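39 kDa initiator binding protein (Trichomonas vaginalis, PDB 1Q87) binds the initiator (Inr) element of core promoters, probably helping to set transcription starts, and is represented here by its C-domain. Local coordinates at residues 108-113 / 175-180. Sequence-based numbering, arbitrary orientation.
Sequences YETIML and IEATGQ
Thr110 and Ala177 hold this contact together through one short, nearly straight hydrogen bond, a compact example of a side-chain hydroxyl engaging a backbone amide at the start of a turn. Ala177 N donates to Thr110 OG1 over 2.7 Å, with 171° at the hydrogen. On Thr110 the hydroxyl sits between the backbone N and the carbonyl carbon (chi1 55°), a rotamer that carries OG1 out to the loop and leaves CG2 anti to the carbonyl carbon. The same oxygen lies 3.4 Å from Glu176 CA and 3.5 Å from Ala177 CB, so two carbons of the loop lie close beside the polar link.

Leu113, one turn further along, brings its CB to 4.0 Å from Ala177 CB, so the methyl group rests against both Thr110 and Leu113. On the other flank, the side chains of Thr110 and Glu176 cross at about a right angle, with Glu176 OE1 3.8 Å from Thr110 CG2. The carboxylate of Glu176 also reaches the CB of Glu109, but the two acids make no bond: Glu109 OE1 and Glu176 OE2 remain 5.1 Å apart, a spacing at which like charges would probably repel mildly.

Further out, the loop's own backbone folds into a type I beta turn from Glu176 to Gly179, closed by Gly179 N to Glu176 O, and Ala177 is its second residue. Nearby, Lys114 NZ hydrogen-bonds to Ile175 O and adds a second tie between helix and loop. Ile111 faces the other way, onto Phe101 and Phe105 of helix 95-105. Thr110 occupies the N-cap position of helix 111-123, yet its hydroxyl serves the loop: this is a surface junction between a helix N-terminus and a beta turn in the connection from strand 165-171 to strand 182-183 of the five-stranded antiparallel sheet.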
loop_
_atom_site.group_PDB
_atom_site.type_symbol
_atom_site.label_atom_id
_atom_site.label_comp_id
_atom_site.label_asym_id
_atom_site.label_seq_id
_atom_site.Cartn_x
_atom_site.Cartn_y
_atom_site.Cartn_z
ATOM N N TYR A 108 -2.476 7.992 -6.907
ATOM C CA TYR A 108 -1.476 7.789 -7.950
ATOM C C TYR A 108 -0.413 8.924 -8.007
ATOM O O TYR A 108 0.731 8.660 -8.328
ATOM C CB TYR A 108 -2.177 7.594 -9.291
ATOM C CG TYR A 108 -2.292 8.846 -10.125
ATOM C CD1 TYR A 108 -1.252 9.229 -10.975
ATOM C CD2 TYR A 108 -3.432 9.634 -10.069
ATOM C CE1 TYR A 108 -1.341 10.361 -11.748
ATOM C CE2 TYR A 108 -3.545 10.769 -10.835
ATOM C CZ TYR A 108 -2.488 11.132 -11.675
ATOM O OH TYR A 108 -2.554 12.285 -12.409
ATOM N N GLU A 109 -0.781 10.164 -7.676
ATOM C CA GLU A 109 0.211 11.250 -7.687
ATOM C C GLU A 109 1.480 10.908 -6.936
ATOM O O GLU A 109 2.547 11.351 -7.320
ATOM C CB GLU A 109 -0.316 12.547 -7.068
ATOM C CG GLU A 109 -1.362 13.274 -7.907
ATOM C CD GLU A 109 -2.718 12.568 -7.894
ATOM O OE1 GLU A 109 -2.844 11.507 -7.230
ATOM O OE2 GLU A 109 -3.664 13.082 -8.539
ATOM N N THR A 110 1.387 10.155 -5.843
ATOM C CA THR A 110 2.622 9.833 -5.132
ATOM C C THR A 110 2.819 8.329 -4.897
ATOM O O THR A 110 3.583 7.904 -4.024
ATOM C CB THR A 110 2.695 10.653 -3.791
ATOM O OG1 THR A 110 1.526 10.415 -3.002
ATOM C CG2 THR A 110 2.760 12.200 -4.122
ATOM N N ILE A 111 2.212 7.518 -5.754
ATOM C CA ILE A 111 2.275 6.103 -5.530
ATOM C C ILE A 111 3.647 5.507 -5.342
ATOM O O ILE A 111 3.863 4.643 -4.476
ATOM C CB ILE A 111 1.499 5.336 -6.611
ATOM C CG1 ILE A 111 1.506 3.845 -6.265
ATOM C CG2 ILE A 111 2.050 5.625 -8.007
ATOM C CD1 ILE A 111 0.146 3.314 -6.021
ATOM N N MET A 112 4.593 5.975 -6.127
ATOM C CA MET A 112 5.931 5.434 -6.038
ATOM C C MET A 112 6.685 5.895 -4.800
ATOM O O MET A 112 7.664 5.294 -4.408
ATOM C CB MET A 112 6.668 5.788 -7.309
ATOM C CG MET A 112 6.093 5.054 -8.496
ATOM S SD MET A 112 6.644 3.359 -8.523
ATOM C CE MET A 112 5.198 2.574 -8.683
ATOM N N LEU A 113 6.219 6.962 -4.163
ATOM C CA LEU A 113 6.891 7.411 -2.956
ATOM C C LEU A 113 6.461 6.481 -1.849
ATOM O O LEU A 113 7.327 5.968 -1.122
ATOM C CB LEU A 113 6.518 8.852 -2.599
ATOM C CG LEU A 113 6.938 9.869 -3.662
ATOM C CD1 LEU A 113 6.550 11.292 -3.189
ATOM C CD2 LEU A 113 8.456 9.732 -3.928
ATOM N N ILE A 175 -4.840 10.432 0.231
ATOM C CA ILE A 175 -3.857 11.368 0.734
ATOM C C ILE A 175 -2.475 11.165 0.177
ATOM O O ILE A 175 -1.869 10.090 0.339
ATOM C CB ILE A 175 -3.784 11.335 2.276
ATOM C CG1 ILE A 175 -5.163 11.635 2.870
ATOM C CG2 ILE A 175 -2.704 12.315 2.781
ATOM C CD1 ILE A 175 -5.757 12.964 2.470
ATOM N N GLU A 176 -1.972 12.221 -0.468
ATOM C CA GLU A 176 -0.656 12.173 -1.078
ATOM C C GLU A 176 0.402 11.932 -0.028
ATOM O O GLU A 176 0.256 12.268 1.135
ATOM C CB GLU A 176 -0.363 13.464 -1.830
ATOM C CG GLU A 176 -1.226 13.644 -3.064
ATOM C CD GLU A 176 -0.850 14.876 -3.872
ATOM O OE1 GLU A 176 0.372 15.129 -4.040
ATOM O OE2 GLU A 176 -1.772 15.579 -4.348
ATOM N N ALA A 177 1.483 11.317 -0.433
ATOM C CA ALA A 177 2.526 11.047 0.524
ATOM C C ALA A 177 3.023 12.307 1.266
ATOM O O ALA A 177 3.759 12.205 2.252
ATOM C CB ALA A 177 3.654 10.345 -0.172
ATOM N N THR A 178 2.584 13.477 0.811
ATOM C CA THR A 178 2.995 14.735 1.418
ATOM C C THR A 178 2.273 14.936 2.743
ATOM O O THR A 178 2.815 15.565 3.656
ATOM C CB THR A 178 2.738 15.970 0.476
ATOM O OG1 THR A 178 1.339 16.204 0.330
ATOM C CG2 THR A 178 3.331 15.735 -0.882
ATOM N N GLY A 179 1.069 14.387 2.859
ATOM C CA GLY A 179 0.312 14.510 4.098
ATOM C C GLY A 179 0.369 13.323 5.066
ATOM O O GLY A 179 1.276 12.467 5.021
ATOM N N GLN A 180 -0.603 13.303 5.980
ATOM C CA GLN A 180 -0.734 12.227 6.965
ATOM C C GLN A 180 -1.655 11.159 6.316
ATOM O O GLN A 180 -2.887 11.217 6.411
ATOM C CB GLN A 180 -1.363 12.786 8.226
ATOM C CG GLN A 180 -0.537 13.905 8.830
ATOM C CD GLN A 180 -0.923 14.187 10.279
ATOM O OE1 GLN A 180 -2.022 14.672 10.553
ATOM N NE2 GLN A 180 -0.027 13.855 11.212
#